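Local coordinates for protein triosephosphate isomerase (Trichomonas vaginalis, PDB 4O4V) that probably interconverts D-glyceraldehyde 3-phosphate and dihydroxyacetone phosphate in glycolysis and gluconeogenesis, acting as a homodimer of TIM barrels, at residues I207-S212 with D228-G233; I123-E128 with A164-W169; A62-T67 with T74-V79; G8-N13 with A41-F46; V213-C218 with F241-N246. All coordinates share one frame; numbering follows the deposited sequence.

Contact 1: I207-S212 with D228-G233; sequences ILYGGS and DGFLVG
Asp228 meets Ile207 twice. Its backbone N donates to Ile207 O, and its carboxylate OD2 accepts from Ile207 N at 2.9 Å. OD2 uses its anti lone pair for this bond. CG lies anti to the carbonyl carbon (chi1 -58°), which swings the carboxylate back beside the start of strand 207-209. The same oxygen also forms salt bridges with Arg190 and Arg2, so three donors share it. At the backbone angles of Gly229 a CB would press against the carbonyl O of Asp228, and it would also come close to Leu208 CD2. Gly229 O accepts from Tyr209 N at 2.9 Å and touches Leu208 CA. Leu208 CD2 packs on the Gly229 backbone.

Phe230 forms a beta bridge with Tyr209. The carbonyl O of Tyr209 lies in plane at the edge of the Phe230 ring, 3.6 Å from CD1. That oxygen accepts from Leu231 N at 3.1 Å, with the donor well above the carbonyl plane. Leu231 CB rests 4.3 Å from Leu208 CD1. Past Leu231 direct bonds give way to waters. Water 1 donates to both Gly210 O and Leu231 O. Water 2 joins Gly211 O to Gly233 N.

The two strand axes cross at -53°. This pairing joins the last two strands of the TIM barrel. Strand 161-165 flanks 207-209, and strand 5-9 flanks 229-232. Helix 179-197 packs on Ile207 and Tyr209, and helix 240-246 on Phe230 and Val232.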
# COMPACT_ATOMS: atom_id res chain seq x y z
N ILE A 207 6.16 24.44 -7.99
CA ILE A 207 4.76 24.31 -7.63
C ILE A 207 4.00 23.87 -8.87
O ILE A 207 4.03 24.53 -9.91
CB ILE A 207 4.19 25.61 -7.04
CG1 ILE A 207 5.03 26.05 -5.84
CG2 ILE A 207 2.71 25.40 -6.63
CD1 ILE A 207 4.70 27.44 -5.33
N LEU A 208 3.34 22.72 -8.78
CA LEU A 208 2.69 22.08 -9.91
C LEU A 208 1.20 22.25 -9.85
O LEU A 208 0.60 22.31 -8.78
CB LEU A 208 2.94 20.57 -9.92
CG LEU A 208 4.36 20.10 -9.61
CD1 LEU A 208 4.39 18.57 -9.65
CD2 LEU A 208 5.37 20.72 -10.57
N TYR A 209 0.57 22.28 -11.01
CA TYR A 209 -0.89 22.15 -11.11
C TYR A 209 -1.25 20.69 -11.28
O TYR A 209 -0.73 19.99 -12.16
CB TYR A 209 -1.41 22.97 -12.28
CG TYR A 209 -2.91 22.88 -12.42
CD1 TYR A 209 -3.77 23.37 -11.44
CD2 TYR A 209 -3.48 22.24 -13.51
CE1 TYR A 209 -5.15 23.29 -11.57
CE2 TYR A 209 -4.88 22.15 -13.65
CZ TYR A 209 -5.70 22.68 -12.66
OH TYR A 209 -7.07 22.61 -12.76
N GLY A 210 -2.10 20.21 -10.37
CA GLY A 210 -2.52 18.83 -10.30
C GLY A 210 -3.99 18.62 -10.54
O GLY A 210 -4.54 17.58 -10.14
N GLY A 211 -4.65 19.55 -11.21
CA GLY A 211 -6.01 19.34 -11.68
C GLY A 211 -6.00 18.63 -13.02
O GLY A 211 -5.02 17.96 -13.37
N SER A 212 -7.07 18.73 -13.79
CA SER A 212 -7.17 18.03 -15.07
C SER A 212 -6.25 18.68 -16.09
O SER A 212 -6.39 19.86 -16.44
CB SER A 212 -8.60 18.07 -15.57
OG SER A 212 -8.63 17.46 -16.87
N ASP A 228 4.76 25.73 -12.44
CA ASP A 228 6.06 25.19 -12.82
C ASP A 228 5.99 23.80 -13.41
O ASP A 228 7.04 23.15 -13.62
CB ASP A 228 6.99 25.14 -11.60
CG ASP A 228 7.20 26.48 -10.95
OD1 ASP A 228 7.39 27.51 -11.68
OD2 ASP A 228 7.24 26.53 -9.73
N GLY A 229 4.79 23.32 -13.70
CA GLY A 229 4.60 21.99 -14.22
C GLY A 229 3.34 21.38 -13.70
O GLY A 229 2.43 22.08 -13.23
N PHE A 230 3.29 20.05 -13.75
CA PHE A 230 2.06 19.30 -13.60
C PHE A 230 2.26 18.02 -12.84
O PHE A 230 3.33 17.37 -12.99
CB PHE A 230 1.46 18.94 -14.97
CG PHE A 230 1.21 20.14 -15.83
CD1 PHE A 230 0.27 21.06 -15.44
CD2 PHE A 230 1.90 20.37 -17.01
CE1 PHE A 230 0.02 22.19 -16.19
CE2 PHE A 230 1.66 21.49 -17.74
CZ PHE A 230 0.71 22.39 -17.36
N LEU A 231 1.26 17.61 -12.07
CA LEU A 231 1.12 16.23 -11.62
C LEU A 231 -0.07 15.70 -12.38
O LEU A 231 -1.22 16.07 -12.12
CB LEU A 231 0.92 16.15 -10.09
CG LEU A 231 0.89 14.70 -9.57
CD1 LEU A 231 2.18 13.97 -9.85
CD2 LEU A 231 0.58 14.69 -8.07
N VAL A 232 0.19 14.90 -13.40
CA VAL A 232 -0.79 14.49 -14.41
C VAL A 232 -1.48 13.24 -13.95
O VAL A 232 -0.83 12.30 -13.47
CB VAL A 232 -0.08 14.22 -15.74
CG1 VAL A 232 -1.07 13.86 -16.84
CG2 VAL A 232 0.74 15.42 -16.19
N GLY A 233 -2.78 13.18 -14.14
CA GLY A 233 -3.58 12.00 -13.87
C GLY A 233 -3.69 11.09 -15.07
O GLY A 233 -2.70 10.54 -15.56
O HOH W 1 -2.56 15.65 -9.37
O HOH W 2 -4.75 15.27 -14.98
O HOH W 3 -3.83 15.69 -12.75

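Contact 2: I123-E128 with A164-W169; sequences IYCCGE and AYEPIW
Glu128 reaches back to Tyr165, at the end of its strand, and Trp169, just past it. Its CG sits between the backbone N and the carbonyl carbon, and the chain bends again at chi2 (-75°). The carboxylate thereby meets the tip of Tyr165. Tyr165 OH donates to OE1 at 2.6 Å, on the syn side and with the carboxylate and ring nearly coplanar. Trp169 NE1 donates in its ring plane to the same hydroxyl at 3.1 Å, so Tyr165 OH both gives and receives. Glu128 OE2 lies against Trp169 CD1 and has Arg133 as its salt-bridge partner.

Behind this network the backbones run in register. Cys126 N donates to Ala164 O, and Glu166 N to Cys126 O at 2.8 Å. Cys125 SG packs on Ala164 CB at 4.1 Å. Gly127 CA makes a CA-H...O contact with Glu166 O at 3.2 Å, and a CB here would run into that oxygen. Glu166 extends its chain beyond CG, bringing OE2 to 3.4 Å from Cys125 CB. OE1 is hydrogen-bonded to Ser95.

Neighbouring parallel strands of a TIM barrel meet here. The Tyr-Glu-Pro-Ile-Trp run at the C-terminal end of strand 161-165 is consistent with the family's catalytic glutamate and the start of its flexible active-site loop.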
# COMPACT_ATOMS: atom_id res chain seq x y z
N ILE A 123 6.90 14.76 -3.79
CA ILE A 123 5.88 15.57 -4.42
C ILE A 123 4.74 15.62 -3.43
O ILE A 123 3.99 14.64 -3.26
CB ILE A 123 5.41 15.01 -5.76
CG1 ILE A 123 6.57 14.84 -6.75
CG2 ILE A 123 4.30 15.88 -6.35
CD1 ILE A 123 6.24 13.93 -7.91
N TYR A 124 4.63 16.73 -2.71
CA TYR A 124 3.68 16.87 -1.59
C TYR A 124 2.42 17.57 -2.09
O TYR A 124 2.51 18.70 -2.62
CB TYR A 124 4.32 17.65 -0.45
CG TYR A 124 3.56 17.56 0.85
CD1 TYR A 124 2.54 18.42 1.14
CD2 TYR A 124 3.88 16.58 1.79
CE1 TYR A 124 1.85 18.34 2.38
CE2 TYR A 124 3.23 16.51 2.99
CZ TYR A 124 2.22 17.37 3.28
OH TYR A 124 1.61 17.25 4.52
N CYS A 125 1.26 16.95 -1.97
CA CYS A 125 0.02 17.45 -2.54
C CYS A 125 -0.85 18.13 -1.51
O CYS A 125 -0.91 17.72 -0.36
CB CYS A 125 -0.75 16.27 -3.15
SG CYS A 125 0.11 15.34 -4.42
N CYS A 126 -1.56 19.17 -1.97
CA CYS A 126 -2.51 19.91 -1.15
C CYS A 126 -3.66 20.35 -2.05
O CYS A 126 -3.62 20.13 -3.28
CB CYS A 126 -1.80 21.13 -0.58
SG CYS A 126 -1.29 22.39 -1.79
N GLY A 127 -4.71 20.92 -1.45
CA GLY A 127 -5.82 21.47 -2.22
C GLY A 127 -7.12 21.43 -1.45
O GLY A 127 -7.33 20.55 -0.62
N GLU A 128 -7.99 22.40 -1.75
CA GLU A 128 -9.26 22.55 -1.04
C GLU A 128 -10.44 21.92 -1.76
O GLU A 128 -10.45 21.73 -2.97
CB GLU A 128 -9.54 24.03 -0.76
CG GLU A 128 -10.27 24.80 -1.84
CD GLU A 128 -9.47 25.18 -3.06
OE1 GLU A 128 -8.30 24.71 -3.24
OE2 GLU A 128 -10.01 25.96 -3.88
N ALA A 164 2.38 20.04 -5.19
CA ALA A 164 1.32 19.97 -6.20
C ALA A 164 0.01 20.47 -5.63
O ALA A 164 -0.43 20.02 -4.55
CB ALA A 164 1.16 18.56 -6.72
N TYR A 165 -0.64 21.38 -6.33
CA TYR A 165 -1.97 21.87 -5.98
C TYR A 165 -3.05 21.12 -6.76
O TYR A 165 -3.07 21.13 -8.00
CB TYR A 165 -2.09 23.36 -6.34
CG TYR A 165 -3.51 23.85 -6.16
CD1 TYR A 165 -4.08 23.93 -4.90
CD2 TYR A 165 -4.32 24.14 -7.23
CE1 TYR A 165 -5.42 24.30 -4.74
CE2 TYR A 165 -5.64 24.52 -7.08
CZ TYR A 165 -6.20 24.60 -5.84
OH TYR A 165 -7.54 24.94 -5.73
N GLU A 166 -3.98 20.53 -6.02
CA GLU A 166 -5.10 19.75 -6.58
C GLU A 166 -6.38 20.52 -6.30
O GLU A 166 -6.78 20.68 -5.14
CB GLU A 166 -5.20 18.38 -5.91
CG GLU A 166 -4.00 17.50 -6.12
CD GLU A 166 -4.29 16.14 -5.50
OE1 GLU A 166 -5.09 15.33 -6.12
OE2 GLU A 166 -3.95 15.94 -4.34
N PRO A 167 -7.09 20.96 -7.35
CA PRO A 167 -8.37 21.62 -7.14
C PRO A 167 -9.45 20.55 -6.88
O PRO A 167 -10.21 20.18 -7.79
CB PRO A 167 -8.57 22.35 -8.47
CG PRO A 167 -7.92 21.51 -9.47
CD PRO A 167 -6.68 20.96 -8.77
N ILE A 168 -9.53 20.08 -5.67
CA ILE A 168 -10.41 18.96 -5.34
C ILE A 168 -11.87 19.37 -5.58
O ILE A 168 -12.71 18.54 -5.97
CB ILE A 168 -10.16 18.45 -3.91
CG1 ILE A 168 -8.72 17.94 -3.77
CG2 ILE A 168 -11.17 17.33 -3.55
CD1 ILE A 168 -8.30 17.66 -2.33
N TRP A 169 -12.16 20.65 -5.41
CA TRP A 169 -13.46 21.22 -5.72
C TRP A 169 -13.89 21.05 -7.16
O TRP A 169 -15.08 21.33 -7.44
CB TRP A 169 -13.40 22.72 -5.38
CG TRP A 169 -12.37 23.49 -6.10
CD1 TRP A 169 -11.08 23.73 -5.71
CD2 TRP A 169 -12.53 24.19 -7.33
NE1 TRP A 169 -10.43 24.50 -6.63
CE2 TRP A 169 -11.31 24.83 -7.62
CE3 TRP A 169 -13.61 24.35 -8.22
CZ2 TRP A 169 -11.14 25.61 -8.74
CZ3 TRP A 169 -13.42 25.13 -9.33
CH2 TRP A 169 -12.21 25.75 -9.58

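Contact 3: A62-T67 with T74-V79; sequences AENVFT and TGEVTV
Phe66 lays one face of its ring over Glu76. The touching atom is CG of the glutamate, 4.1 Å from the ring centroid and 25° off the normal, a CH-pi contact. Thr67 OG1 lies over the opposite face, so the ring is sandwiched. The Glu76 chain bends at chi2 (-59°), which folds OE1 back to 3.4 Å from Phe66 CD1. The carboxylate is turned well away from the ring plane.

Water 4 donates to OE1 and accepts from Asn64 ND2, while Asn64 OD1 accepts from Lys111 NZ. Glu76 OE2 forms a salt bridge with Arg97 of the second subunit. One glutamate thus serves both this loop and the dimer partner.

A single direct hydrogen bond joins the two backbones. Phe66 N donates to Val77 O at 3.1 Å, close to the C=O axis. Water 5 adds a second link, donating to Phe66 O at 2.8 Å and accepting from Val79 N. It therefore reaches an N-H in the first turn of helix 79-83. Beside it, Val65 CG2 packs on Val79 CG2 at 3.9 Å, and the two valines cross at a slant.

No strand or helix pairing is involved, and the touching parts run almost at right angles. The contact brings together the two ends of the loop between strand 59-62 and helix 79-83. Thr74 and Gly75, at the start of the second segment, bond to Glu96 and Glu63 of the second subunit. In triosephosphate isomerases this is the interdigitating loop of the dimer interface.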
# COMPACT_ATOMS: atom_id res chain seq x y z
N ALA A 62 7.53 6.35 -6.33
CA ALA A 62 6.41 5.72 -5.65
C ALA A 62 5.22 6.64 -5.53
O ALA A 62 5.33 7.86 -5.72
CB ALA A 62 6.84 5.26 -4.26
N GLU A 63 4.07 6.08 -5.20
CA GLU A 63 2.82 6.83 -5.06
C GLU A 63 2.46 7.12 -3.60
O GLU A 63 1.49 7.84 -3.32
CB GLU A 63 1.65 6.11 -5.72
CG GLU A 63 1.75 6.09 -7.26
CD GLU A 63 0.58 5.40 -7.93
OE1 GLU A 63 -0.48 5.24 -7.32
OE2 GLU A 63 0.74 4.99 -9.13
N ASN A 64 3.24 6.57 -2.68
CA ASN A 64 3.05 6.68 -1.24
C ASN A 64 4.24 5.98 -0.57
O ASN A 64 4.89 5.15 -1.21
CB ASN A 64 1.75 6.00 -0.81
CG ASN A 64 1.45 6.16 0.66
OD1 ASN A 64 1.65 7.22 1.21
ND2 ASN A 64 0.96 5.08 1.28
N VAL A 65 4.46 6.26 0.71
CA VAL A 65 5.39 5.49 1.55
C VAL A 65 4.85 5.53 2.96
O VAL A 65 4.03 6.40 3.32
CB VAL A 65 6.83 6.06 1.55
CG1 VAL A 65 7.44 6.08 0.20
CG2 VAL A 65 6.90 7.44 2.15
N PHE A 66 5.29 4.62 3.81
CA PHE A 66 4.93 4.66 5.22
C PHE A 66 5.89 5.56 6.02
O PHE A 66 6.78 6.17 5.47
CB PHE A 66 4.85 3.21 5.76
CG PHE A 66 4.21 3.08 7.10
CD1 PHE A 66 2.92 3.50 7.34
CD2 PHE A 66 4.92 2.52 8.17
CE1 PHE A 66 2.35 3.37 8.58
CE2 PHE A 66 4.35 2.40 9.40
CZ PHE A 66 3.09 2.82 9.62
N THR A 67 5.68 5.68 7.33
CA THR A 67 6.43 6.60 8.20
C THR A 67 7.65 5.99 8.88
O THR A 67 8.40 6.70 9.54
CB THR A 67 5.53 7.07 9.32
OG1 THR A 67 4.92 5.91 9.89
CG2 THR A 67 4.46 8.06 8.84
N THR A 74 1.91 -4.62 8.45
CA THR A 74 1.47 -5.47 7.36
C THR A 74 0.81 -4.65 6.26
O THR A 74 -0.06 -3.82 6.54
CB THR A 74 0.53 -6.56 7.91
OG1 THR A 74 1.27 -7.41 8.79
CG2 THR A 74 -0.07 -7.43 6.80
N GLY A 75 1.24 -4.88 5.03
CA GLY A 75 0.70 -4.20 3.86
C GLY A 75 1.43 -2.94 3.44
O GLY A 75 1.22 -2.48 2.31
N GLU A 76 2.27 -2.37 4.31
CA GLU A 76 2.96 -1.11 4.00
C GLU A 76 4.30 -1.34 3.31
O GLU A 76 5.01 -2.29 3.59
CB GLU A 76 3.17 -0.30 5.28
CG GLU A 76 1.88 0.18 5.92
CD GLU A 76 1.05 1.07 4.99
OE1 GLU A 76 1.56 2.13 4.53
OE2 GLU A 76 -0.12 0.73 4.71
N VAL A 77 4.66 -0.41 2.43
CA VAL A 77 5.97 -0.35 1.78
C VAL A 77 6.71 0.85 2.32
O VAL A 77 6.12 1.90 2.55
CB VAL A 77 5.82 -0.29 0.25
CG1 VAL A 77 7.15 -0.06 -0.45
CG2 VAL A 77 5.17 -1.59 -0.24
N THR A 78 8.00 0.68 2.58
CA THR A 78 8.79 1.70 3.27
C THR A 78 9.88 2.29 2.39
O THR A 78 10.30 1.73 1.35
CB THR A 78 9.39 1.13 4.53
OG1 THR A 78 10.38 0.16 4.15
CG2 THR A 78 8.34 0.50 5.43
N VAL A 79 10.38 3.44 2.82
CA VAL A 79 11.44 4.17 2.11
C VAL A 79 12.66 3.31 1.79
O VAL A 79 13.09 3.28 0.64
CB VAL A 79 11.80 5.46 2.85
CG1 VAL A 79 13.09 6.07 2.30
CG2 VAL A 79 10.64 6.47 2.76
O HOH W 4 0.40 4.60 4.26
O HOH W 5 8.81 4.32 5.05

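Contact 4: G8-N13 with A41-F46; sequences GNWKAN and AAPFIF
This is a parallel strand pairing that continues into loop packing, at the C-terminal ends of strands 5-9 and 37-41. Two backbone bonds fix the register. Ala41 N donates to Gly8 O at 2.8 Å, and Trp10 N donates to Ala41 O at 3.0 Å. Asn9 and Ala41 form the bridge between them.

Past the strands, Trp10 takes over. Its CG is anti to the carbonyl carbon (chi1 -68°), and the indole lies beside Ala42. Ala42 CB meets the six-membered part of the indole obliquely, 3.6 Å from CE3. Ala20 and Leu23 of helix 17-28 also touch the indole.

These are the first two strands of the TIM barrel, whose loops at this end border the active site in the family. The Asn-Trp-Lys run is consistent with the family's active-site lysine segment, and Lys11 NZ forms a salt bridge with Glu96. An Asx turn shapes this loop: Asn9 OD1 accepts from Lys11 N at 3.0 Å.

Pro43 wedges its ring against the same loop. CG meets Lys11 O at 3.4 Å, and CD meets Asn13 O at 3.2 Å. Asn13 O is buried without a hydrogen-bond partner. Asn13 ND2 donates to Trp10 O, while its OD1 accepts from Asn70 of the second subunit.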
# COMPACT_ATOMS: atom_id res chain seq x y z
N GLY A 8 4.08 12.08 -14.00
CA GLY A 8 2.99 11.24 -14.45
C GLY A 8 2.52 10.32 -13.34
O GLY A 8 3.24 9.35 -13.03
N ASN A 9 1.34 10.53 -12.79
CA ASN A 9 0.81 9.68 -11.73
C ASN A 9 -0.11 8.64 -12.36
O ASN A 9 -1.25 8.94 -12.71
CB ASN A 9 0.05 10.53 -10.73
CG ASN A 9 -0.52 9.72 -9.59
OD1 ASN A 9 -0.18 8.54 -9.41
ND2 ASN A 9 -1.35 10.35 -8.79
N TRP A 10 0.37 7.41 -12.50
CA TRP A 10 -0.45 6.33 -13.04
C TRP A 10 -1.61 5.97 -12.12
O TRP A 10 -2.55 5.32 -12.58
CB TRP A 10 0.37 5.08 -13.27
CG TRP A 10 1.39 5.18 -14.36
CD1 TRP A 10 1.78 6.28 -15.07
CD2 TRP A 10 2.19 4.09 -14.84
NE1 TRP A 10 2.79 5.93 -15.96
CE2 TRP A 10 3.04 4.59 -15.84
CE3 TRP A 10 2.24 2.73 -14.52
CZ2 TRP A 10 3.96 3.78 -16.53
CZ3 TRP A 10 3.16 1.92 -15.21
CH2 TRP A 10 3.99 2.45 -16.20
N LYS A 11 -1.55 6.35 -10.86
CA LYS A 11 -2.53 5.97 -9.85
C LYS A 11 -2.56 4.45 -9.78
O LYS A 11 -1.51 3.80 -9.91
CB LYS A 11 -3.91 6.61 -10.05
CG LYS A 11 -3.82 8.14 -10.21
CD LYS A 11 -5.18 8.79 -10.27
CE LYS A 11 -5.06 10.30 -10.42
NZ LYS A 11 -6.41 10.92 -10.31
N ALA A 12 -3.71 3.83 -9.55
CA ALA A 12 -3.81 2.37 -9.46
C ALA A 12 -4.08 1.78 -10.84
O ALA A 12 -5.15 1.25 -11.12
CB ALA A 12 -4.86 1.94 -8.46
N ASN A 13 -3.09 1.93 -11.70
CA ASN A 13 -3.19 1.50 -13.10
C ASN A 13 -1.78 1.21 -13.60
O ASN A 13 -0.80 1.70 -13.02
CB ASN A 13 -3.72 2.62 -14.00
CG ASN A 13 -5.09 3.10 -13.64
OD1 ASN A 13 -6.10 2.48 -14.03
ND2 ASN A 13 -5.18 4.20 -12.93
N ALA A 41 5.28 7.97 -11.72
CA ALA A 41 4.86 7.27 -10.49
C ALA A 41 3.93 6.12 -10.84
O ALA A 41 2.98 6.30 -11.62
CB ALA A 41 4.18 8.23 -9.54
N ALA A 42 4.18 4.95 -10.26
CA ALA A 42 3.44 3.73 -10.59
C ALA A 42 3.13 2.95 -9.33
O ALA A 42 3.77 3.15 -8.28
CB ALA A 42 4.25 2.89 -11.55
N PRO A 43 2.22 1.98 -9.42
CA PRO A 43 1.94 1.09 -8.27
C PRO A 43 3.19 0.37 -7.79
O PRO A 43 4.06 0.01 -8.58
CB PRO A 43 0.91 0.10 -8.83
CG PRO A 43 0.21 0.88 -9.89
CD PRO A 43 1.26 1.75 -10.52
N PHE A 44 3.25 0.10 -6.49
CA PHE A 44 4.44 -0.50 -5.90
C PHE A 44 4.92 -1.72 -6.64
O PHE A 44 6.13 -1.90 -6.84
CB PHE A 44 4.20 -0.92 -4.45
CG PHE A 44 3.95 0.19 -3.47
CD1 PHE A 44 4.89 1.19 -3.24
CD2 PHE A 44 2.79 0.21 -2.73
CE1 PHE A 44 4.64 2.18 -2.28
CE2 PHE A 44 2.55 1.20 -1.78
CZ PHE A 44 3.47 2.17 -1.57
N ILE A 45 3.98 -2.60 -7.01
CA ILE A 45 4.34 -3.89 -7.59
C ILE A 45 4.92 -3.75 -8.99
O ILE A 45 5.59 -4.68 -9.48
CB ILE A 45 3.11 -4.82 -7.54
CG1 ILE A 45 3.53 -6.28 -7.72
CG2 ILE A 45 2.04 -4.41 -8.54
CD1 ILE A 45 2.37 -7.28 -7.55
N PHE A 46 4.71 -2.61 -9.64
CA PHE A 46 5.31 -2.32 -10.94
C PHE A 46 6.59 -1.50 -10.85
O PHE A 46 7.26 -1.29 -11.86
CB PHE A 46 4.32 -1.58 -11.85
CG PHE A 46 3.06 -2.33 -12.20
CD1 PHE A 46 3.03 -3.72 -12.32
CD2 PHE A 46 1.88 -1.64 -12.41
CE1 PHE A 46 1.82 -4.38 -12.63
CE2 PHE A 46 0.69 -2.30 -12.73
CZ PHE A 46 0.67 -3.67 -12.86

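Contact 5: V213-C218 with F241-N246; sequences VKPNNC and FINIVN
Ile244 fills the tight side of this contact, and Pro215 with Asn243 forms the open side. The isoleucine reaches from helix 240-246 into the bend of the loop 213-218 with three of its carbons. CG2 packs on Val213 CG1 at 3.9 Å. CD1 reaches the backbone of the same valine, 3.6 Å from Val213 O. CG1 lies against Cys218 CB at 4.0 Å. CG1 is anti to the carbonyl carbon and the chain extends from there (chi2 165°), which carries CD1 toward the loop. The Val213 and Ile244 side chains meet at a slant. Both also touch Phe230, so this side continues inward to strand 229-232. Cys218 SG lies 3.9 Å from Ile244 CA and near Asn243 O, close against the helix backbone.

The other side faces solvent. Pro215 CB touches Asn243 CB at 4.0 Å, and the two side chains cross at about a right angle. Water 6 bridges them. It donates to Pro215 O at 2.8 Å and accepts from Asn243 ND2 in a weak, longer bond.

The loop shapes itself. Asn217 OD1 accepts from Lys214 N at 2.9 Å, and Asn217 ND2 bonds to Ser212 O, so the asparagine amide ties the bend together just before helix 218-222.

No direct hydrogen bond crosses between the segments. Cohesion comes from apolar carbons, a sulfur and one water with a weak arm, which implies that shape fit rather than directed polar bonding joins this loop to the helix.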
# COMPACT_ATOMS: atom_id res chain seq x y z
N VAL A 213 -5.26 17.91 -16.53
CA VAL A 213 -4.26 18.37 -17.50
C VAL A 213 -4.29 17.43 -18.69
O VAL A 213 -4.10 16.22 -18.52
CB VAL A 213 -2.85 18.45 -16.88
CG1 VAL A 213 -1.84 19.02 -17.87
CG2 VAL A 213 -2.88 19.29 -15.61
N LYS A 214 -4.49 17.98 -19.87
CA LYS A 214 -4.63 17.22 -21.10
C LYS A 214 -3.87 17.94 -22.20
O LYS A 214 -3.49 19.10 -22.05
CB LYS A 214 -6.10 17.08 -21.50
CG LYS A 214 -6.95 16.38 -20.43
CD LYS A 214 -8.28 15.93 -20.92
CE LYS A 214 -9.15 17.11 -21.14
NZ LYS A 214 -10.53 16.66 -21.50
N PRO A 215 -3.70 17.28 -23.35
CA PRO A 215 -3.04 17.99 -24.46
C PRO A 215 -3.78 19.28 -24.85
O PRO A 215 -3.12 20.21 -25.33
CB PRO A 215 -3.06 16.94 -25.57
CG PRO A 215 -2.94 15.64 -24.80
CD PRO A 215 -3.84 15.84 -23.61
N ASN A 216 -5.09 19.37 -24.65
CA ASN A 216 -5.80 20.58 -25.07
C ASN A 216 -5.73 21.76 -24.12
O ASN A 216 -6.18 22.84 -24.48
CB ASN A 216 -7.28 20.27 -25.40
CG ASN A 216 -8.12 19.94 -24.18
OD1 ASN A 216 -7.63 19.79 -23.09
ND2 ASN A 216 -9.45 19.81 -24.39
N ASN A 217 -5.16 21.62 -22.93
CA ASN A 217 -5.01 22.75 -22.01
C ASN A 217 -3.62 22.92 -21.44
O ASN A 217 -3.37 23.88 -20.73
CB ASN A 217 -6.07 22.74 -20.89
CG ASN A 217 -5.89 21.64 -19.91
OD1 ASN A 217 -5.02 20.81 -20.05
ND2 ASN A 217 -6.69 21.66 -18.85
N CYS A 218 -2.68 22.03 -21.76
CA CYS A 218 -1.40 22.08 -21.07
C CYS A 218 -0.57 23.29 -21.46
O CYS A 218 0.17 23.82 -20.64
CB CYS A 218 -0.60 20.80 -21.30
SG CYS A 218 -0.33 20.32 -23.02
N PHE A 241 0.60 12.22 -22.73
CA PHE A 241 1.57 12.58 -21.72
C PHE A 241 2.74 13.33 -22.34
O PHE A 241 3.26 14.28 -21.75
CB PHE A 241 2.07 11.32 -20.99
CG PHE A 241 2.98 11.61 -19.83
CD1 PHE A 241 2.52 12.35 -18.74
CD2 PHE A 241 4.31 11.19 -19.83
CE1 PHE A 241 3.34 12.64 -17.67
CE2 PHE A 241 5.13 11.45 -18.75
CZ PHE A 241 4.67 12.18 -17.67
N ILE A 242 3.15 12.95 -23.54
CA ILE A 242 4.32 13.58 -24.16
C ILE A 242 4.02 15.04 -24.52
O ILE A 242 4.88 15.90 -24.40
CB ILE A 242 4.82 12.74 -25.37
CG1 ILE A 242 5.01 11.28 -24.91
CG2 ILE A 242 6.07 13.38 -25.94
CD1 ILE A 242 5.86 11.09 -23.65
N ASN A 243 2.81 15.32 -25.00
CA ASN A 243 2.41 16.69 -25.24
C ASN A 243 2.53 17.52 -23.99
O ASN A 243 2.96 18.66 -24.02
CB ASN A 243 0.96 16.76 -25.73
CG ASN A 243 0.77 16.07 -27.03
OD1 ASN A 243 0.68 14.85 -27.08
ND2 ASN A 243 0.69 16.84 -28.10
N ILE A 244 2.13 16.95 -22.86
CA ILE A 244 2.19 17.65 -21.59
C ILE A 244 3.64 17.89 -21.16
O ILE A 244 3.99 18.97 -20.73
CB ILE A 244 1.36 16.93 -20.52
CG1 ILE A 244 -0.10 16.82 -20.95
CG2 ILE A 244 1.49 17.62 -19.22
CD1 ILE A 244 -0.93 15.82 -20.15
N VAL A 245 4.48 16.86 -21.26
CA VAL A 245 5.91 17.03 -20.99
C VAL A 245 6.49 18.18 -21.82
O VAL A 245 7.25 19.04 -21.32
CB VAL A 245 6.66 15.72 -21.29
CG1 VAL A 245 8.16 15.94 -21.36
CG2 VAL A 245 6.27 14.68 -20.24
N ASN A 246 6.09 18.24 -23.08
CA ASN A 246 6.63 19.20 -24.03
C ASN A 246 6.03 20.60 -23.92
O ASN A 246 6.50 21.53 -24.56
CB ASN A 246 6.51 18.65 -25.45
CG ASN A 246 7.52 17.54 -25.71
OD1 ASN A 246 8.46 17.40 -24.94
ND2 ASN A 246 7.33 16.77 -26.76
O HOH W 6 -0.73 19.65 -26.74

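From the N terminus, contact 4 comes first and joins strands 5-9 and 37-41 across helix 17-28. Contact 3 then closes the loop between strand 59-62 and helix 79-83. It touches contact 4, and both reach the second subunit. Contact 2 follows, pairing strands 121-126 and 161-165. Contact 1 joins the last two strands, 207-209 and 229-232. It bonds to contact 2 through Tyr165 and to contact 4 through Asn9, so the barrel ring is completed. Contact 5 alternates with contact 1 along the chain, the only crossing pair, and brings helix 240-246 against the loop that follows strand 207-209. The other contacts lie in series, and none is nested.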